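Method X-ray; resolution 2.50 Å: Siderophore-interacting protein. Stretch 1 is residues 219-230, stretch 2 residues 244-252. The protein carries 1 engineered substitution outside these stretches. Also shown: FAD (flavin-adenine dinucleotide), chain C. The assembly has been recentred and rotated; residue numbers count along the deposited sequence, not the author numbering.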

# COMPACT_ATOMS: atom_id res chain seq x y z
N GLY A 219 14.69 -3.37 12.15
CA GLY A 219 15.02 -4.45 11.23
C GLY A 219 16.42 -4.26 10.68
O GLY A 219 17.12 -3.32 11.04
N GLY A 220 16.82 -5.14 9.78
CA GLY A 220 18.19 -5.07 9.30
C GLY A 220 19.14 -5.93 10.12
O GLY A 220 18.71 -6.85 10.81
N GLU A 221 20.42 -5.60 10.09
CA GLU A 221 21.46 -6.42 10.71
C GLU A 221 21.32 -6.50 12.24
O GLU A 221 20.84 -5.57 12.90
CB GLU A 221 22.84 -5.88 10.35
CG GLU A 221 23.94 -6.92 10.35
CD GLU A 221 24.62 -7.03 11.69
OE1 GLU A 221 24.55 -6.05 12.46
OE2 GLU A 221 25.23 -8.08 11.96
N GLU A 222 21.78 -7.62 12.80
CA GLU A 222 21.49 -7.95 14.20
C GLU A 222 21.97 -6.88 15.17
O GLU A 222 21.29 -6.58 16.17
CB GLU A 222 22.14 -9.29 14.55
CG GLU A 222 21.45 -10.01 15.67
CD GLU A 222 22.37 -10.99 16.38
OE1 GLU A 222 23.48 -10.56 16.80
OE2 GLU A 222 21.98 -12.18 16.50
N GLY A 223 23.15 -6.29 14.90
CA GLY A 223 23.77 -5.25 15.70
C GLY A 223 23.08 -3.89 15.69
O GLY A 223 23.57 -2.95 16.32
N LEU A 224 22.00 -3.75 14.93
CA LEU A 224 21.09 -2.63 15.09
C LEU A 224 19.83 -3.03 15.85
O LEU A 224 19.38 -2.29 16.73
CB LEU A 224 20.69 -2.06 13.72
CG LEU A 224 21.79 -1.44 12.87
CD1 LEU A 224 21.37 -1.48 11.41
CD2 LEU A 224 22.06 -0.02 13.30
N VAL A 225 19.26 -4.20 15.53
CA VAL A 225 17.97 -4.57 16.10
C VAL A 225 18.09 -4.79 17.60
O VAL A 225 17.25 -4.34 18.38
CB VAL A 225 17.41 -5.82 15.41
CG1 VAL A 225 16.19 -6.33 16.16
CG2 VAL A 225 17.06 -5.50 13.97
N VAL A 226 19.14 -5.48 18.02
CA VAL A 226 19.21 -5.92 19.42
C VAL A 226 19.48 -4.76 20.38
O VAL A 226 18.74 -4.61 21.37
CB VAL A 226 20.23 -7.06 19.55
CG1 VAL A 226 20.61 -7.25 21.00
CG2 VAL A 226 19.63 -8.33 18.94
N PRO A 227 20.49 -3.92 20.16
CA PRO A 227 20.67 -2.79 21.07
C PRO A 227 19.46 -1.89 21.14
O PRO A 227 19.13 -1.41 22.23
CB PRO A 227 21.90 -2.05 20.51
CG PRO A 227 22.08 -2.56 19.12
CD PRO A 227 21.56 -3.97 19.14
N MET A 228 18.76 -1.67 20.03
CA MET A 228 17.59 -0.79 20.06
C MET A 228 16.43 -1.42 20.83
O MET A 228 15.78 -0.73 21.63
CB MET A 228 17.14 -0.43 18.63
CG MET A 228 18.14 0.44 17.82
SD MET A 228 18.82 1.88 18.70
CE MET A 228 17.31 2.67 19.30
N ARG A 229 16.16 -2.70 20.62
CA ARG A 229 15.10 -3.34 21.39
C ARG A 229 15.43 -3.31 22.87
O ARG A 229 14.53 -3.10 23.70
CB ARG A 229 14.89 -4.79 20.94
CG ARG A 229 13.91 -5.56 21.84
CD ARG A 229 13.58 -6.93 21.29
NE ARG A 229 14.63 -7.89 21.61
CZ ARG A 229 14.58 -9.19 21.28
NH1 ARG A 229 13.54 -9.68 20.63
NH2 ARG A 229 15.59 -9.98 21.61
N ARG A 230 16.69 -3.48 23.23
CA ARG A 230 17.00 -3.42 24.65
C ARG A 230 16.84 -2.01 25.19
O ARG A 230 16.33 -1.84 26.30
CB ARG A 230 18.40 -3.96 24.90
CG ARG A 230 18.54 -4.64 26.25
CD ARG A 230 19.98 -4.82 26.60
NE ARG A 230 20.55 -5.98 25.93
CZ ARG A 230 21.31 -5.94 24.84
NH1 ARG A 230 21.59 -4.77 24.26
NH2 ARG A 230 21.79 -7.07 24.33
N TYR A 244 8.39 -3.99 16.79
CA TYR A 244 8.87 -4.96 15.81
C TYR A 244 10.40 -4.97 15.92
O TYR A 244 11.04 -3.92 15.80
CB TYR A 244 8.36 -4.57 14.42
CG TYR A 244 8.87 -5.36 13.25
CD1 TYR A 244 10.16 -5.14 12.73
CD2 TYR A 244 8.04 -6.29 12.61
CE1 TYR A 244 10.61 -5.86 11.62
CE2 TYR A 244 8.49 -7.02 11.51
CZ TYR A 244 9.77 -6.80 11.02
OH TYR A 244 10.20 -7.51 9.92
N ALA A 245 10.97 -6.13 16.20
CA ALA A 245 12.43 -6.28 16.32
C ALA A 245 12.80 -7.61 15.69
O ALA A 245 12.76 -8.66 16.34
CB ALA A 245 12.91 -6.19 17.77
N VAL A 246 13.16 -7.56 14.41
CA VAL A 246 13.46 -8.74 13.62
C VAL A 246 14.84 -8.52 13.01
O VAL A 246 14.99 -7.61 12.18
CB VAL A 246 12.42 -8.99 12.52
CG1 VAL A 246 12.84 -10.12 11.66
CG2 VAL A 246 11.06 -9.23 13.12
N PRO A 247 15.86 -9.29 13.36
CA PRO A 247 17.16 -9.13 12.69
C PRO A 247 17.09 -9.78 11.31
O PRO A 247 16.73 -10.95 11.18
CB PRO A 247 18.15 -9.85 13.62
CG PRO A 247 17.32 -10.29 14.85
CD PRO A 247 15.90 -10.34 14.41
N TYR A 248 17.37 -8.98 10.28
CA TYR A 248 17.23 -9.48 8.91
C TYR A 248 18.40 -10.37 8.52
O TYR A 248 18.23 -11.26 7.69
CB TYR A 248 17.09 -8.31 7.94
CG TYR A 248 15.68 -7.73 7.85
CD1 TYR A 248 14.74 -8.00 8.83
CD2 TYR A 248 15.30 -6.91 6.80
CE1 TYR A 248 13.47 -7.47 8.75
CE2 TYR A 248 14.03 -6.39 6.72
CZ TYR A 248 13.12 -6.67 7.69
OH TYR A 248 11.83 -6.17 7.61
N TRP A 249 19.57 -10.15 9.11
CA TRP A 249 20.77 -10.95 8.86
C TRP A 249 21.80 -10.64 9.94
O TRP A 249 21.58 -9.81 10.83
CB TRP A 249 21.37 -10.69 7.48
CG TRP A 249 21.88 -9.28 7.28
CD1 TRP A 249 21.13 -8.13 7.23
CD2 TRP A 249 23.24 -8.87 7.09
NE1 TRP A 249 21.95 -7.04 7.02
CE2 TRP A 249 23.24 -7.47 6.93
CE3 TRP A 249 24.46 -9.56 7.04
CZ2 TRP A 249 24.42 -6.74 6.72
CZ3 TRP A 249 25.63 -8.83 6.83
CH2 TRP A 249 25.60 -7.44 6.67
N ARG A 250 22.94 -11.31 9.85
CA ARG A 250 24.00 -11.16 10.84
C ARG A 250 25.33 -11.16 10.11
O ARG A 250 25.64 -12.11 9.39
CB ARG A 250 23.95 -12.27 11.88
CG ARG A 250 24.95 -12.07 12.99
CD ARG A 250 24.61 -12.92 14.19
NE ARG A 250 25.58 -12.79 15.28
CZ ARG A 250 25.58 -13.55 16.37
NH1 ARG A 250 24.67 -14.52 16.52
NH2 ARG A 250 26.50 -13.36 17.32
N HIS A 251 26.08 -10.07 10.27
CA HIS A 251 27.41 -9.91 9.68
C HIS A 251 28.26 -11.16 9.87
O HIS A 251 28.48 -11.60 11.01
CB HIS A 251 28.08 -8.70 10.30
CG HIS A 251 29.38 -8.31 9.66
ND1 HIS A 251 29.68 -8.63 8.35
CD2 HIS A 251 30.43 -7.61 10.14
CE1 HIS A 251 30.88 -8.15 8.06
NE2 HIS A 251 31.35 -7.52 9.12
N GLY A 252 28.70 -11.75 8.75
CA GLY A 252 29.58 -12.90 8.76
C GLY A 252 28.90 -14.26 8.83
O GLY A 252 29.59 -15.28 8.92
PA FAD C . 23.71 -15.44 2.50
O1A FAD C . 23.95 -16.67 1.68
O2A FAD C . 22.58 -15.53 3.53
O5B FAD C . 24.99 -14.95 3.37
C5B FAD C . 26.31 -14.86 2.80
C4B FAD C . 27.20 -13.91 3.58
O4B FAD C . 26.91 -12.54 3.21
C3B FAD C . 27.12 -13.95 5.10
O3B FAD C . 28.41 -13.71 5.67
C2B FAD C . 26.13 -12.83 5.42
O2B FAD C . 26.29 -12.23 6.70
C1B FAD C . 26.46 -11.81 4.34
N9A FAD C . 25.32 -11.05 3.91
C8A FAD C . 24.05 -11.52 3.70
N7A FAD C . 23.20 -10.61 3.27
C5A FAD C . 23.98 -9.46 3.18
C6A FAD C . 23.68 -8.15 2.79
N6A FAD C . 22.47 -7.76 2.36
N1A FAD C . 24.68 -7.23 2.83
C2A FAD C . 25.89 -7.62 3.24
N3A FAD C . 26.29 -8.84 3.63
C4A FAD C . 25.28 -9.72 3.57
N1 FAD C . 17.40 -8.48 2.28
C2 FAD C . 17.31 -7.71 1.16
O2 FAD C . 18.29 -7.47 0.45
N3 FAD C . 16.10 -7.15 0.80
C4 FAD C . 14.91 -7.30 1.47
O4 FAD C . 13.89 -6.76 1.04
C4X FAD C . 15.01 -8.13 2.66
N5 FAD C . 13.91 -8.33 3.37
C5X FAD C . 14.01 -9.11 4.50
C6 FAD C . 12.87 -9.32 5.27
C7 FAD C . 12.92 -10.08 6.43
C7M FAD C . 11.65 -10.29 7.23
C8 FAD C . 14.13 -10.68 6.82
C8M FAD C . 14.22 -11.55 8.05
C9 FAD C . 15.27 -10.49 6.04
C9A FAD C . 15.22 -9.71 4.89
N10 FAD C . 16.37 -9.47 4.11
C10 FAD C . 16.30 -8.67 2.99
C1' FAD C . 17.67 -10.04 4.50
C2' FAD C . 18.17 -11.17 3.60
O2' FAD C . 17.41 -12.37 3.78
C3' FAD C . 19.64 -11.44 3.92
O3' FAD C . 20.42 -10.35 3.41
C4' FAD C . 20.19 -12.75 3.37
O4' FAD C . 21.30 -13.16 4.18
C5' FAD C . 20.58 -12.62 1.91
O5' FAD C . 20.92 -13.91 1.40
P FAD C . 22.20 -14.13 0.49
O1P FAD C . 22.01 -15.50 -0.17
O2P FAD C . 22.41 -13.02 -0.44
O3P FAD C . 23.39 -14.21 1.54

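The chain from Gly219 to Glu222 runs beside the segment from Val246 to His251 before turning into a helix at Glu222. Gly220 CA lies 4.5 Å from Tyr248 CA, and this pair is in direct backbone contact; Glu222 CA lies 4.7 Å from Pro247 CA, but that pair touches through its side chains, Glu222 CG to Pro247 CB at 3.9 Å. The best-defined link is the hydrogen bond from Tyr248 N to Gly220 O, 2.6 Å with an N-H...O angle of 158°. A second, from Glu222 N to Trp249 O, spans 3.0 Å but is bent to 127° and counts as weak. Carbon donors supplement these bonds: Gly219 CA approaches Val246 O at 3.3 Å with an angle of 160° at the hydrogen, and Glu221 CA approaches Trp249 O at 3.4 Å and 145°.

Both glycines suit their surroundings. An ideal CB on Gly219 would sit 3.3 Å from Tyr248 CE1, a tight fit. On Gly220 the constraint is local: with phi/psi of 91/-157, a CB would jam against the carbonyl oxygen of Gly219. The bare backbone here also packs against an aromatic ring, since Gly219 CA and Gly220 N lie over one face of Tyr248 while FAD C9 lies over the opposite face.

Glu221 joins the helix start to the second stretch through its carboxylate. Glu221 OE1 accepts from Gly223 N at 2.8 Å, the N-cap bond, and Glu221 OE2 accepts from His251 N at 2.7 Å and a nearly linear 173°. Its CB points sideways, yet the side chain carries its end nearer to the partner stretch, with chi1 at -153° and chi2 at -92°. On the way, Glu221 CG sits 3.7 Å from the centroid of the six-membered ring of Trp249, only 19° off the normal, which establishes a CH-pi contact over the face. FAD C4A covers the other face of that indole, so Trp249 is layered between glutamate and adenine.

Glu222 makes a different kind of charged contact. Its OE1 is 3.4 Å from Arg250 NE but lies over the guanidinium face, well out of plane; no N-H points at it, leaving a salt bridge of charges alone.

Farther along the helix the contact becomes apolar. Val225 directs its CB toward the other stretch, and its CG1 reaches Ala245 CB at 3.7 Å and Pro247 CG at 4.3 Å. One turn later, Arg229 contributes the aliphatic part of its side chain, with CD 3.7 Å from Ala245 CB, while its NH1 and NH2 are hydrogen-bonded elsewhere in the structure.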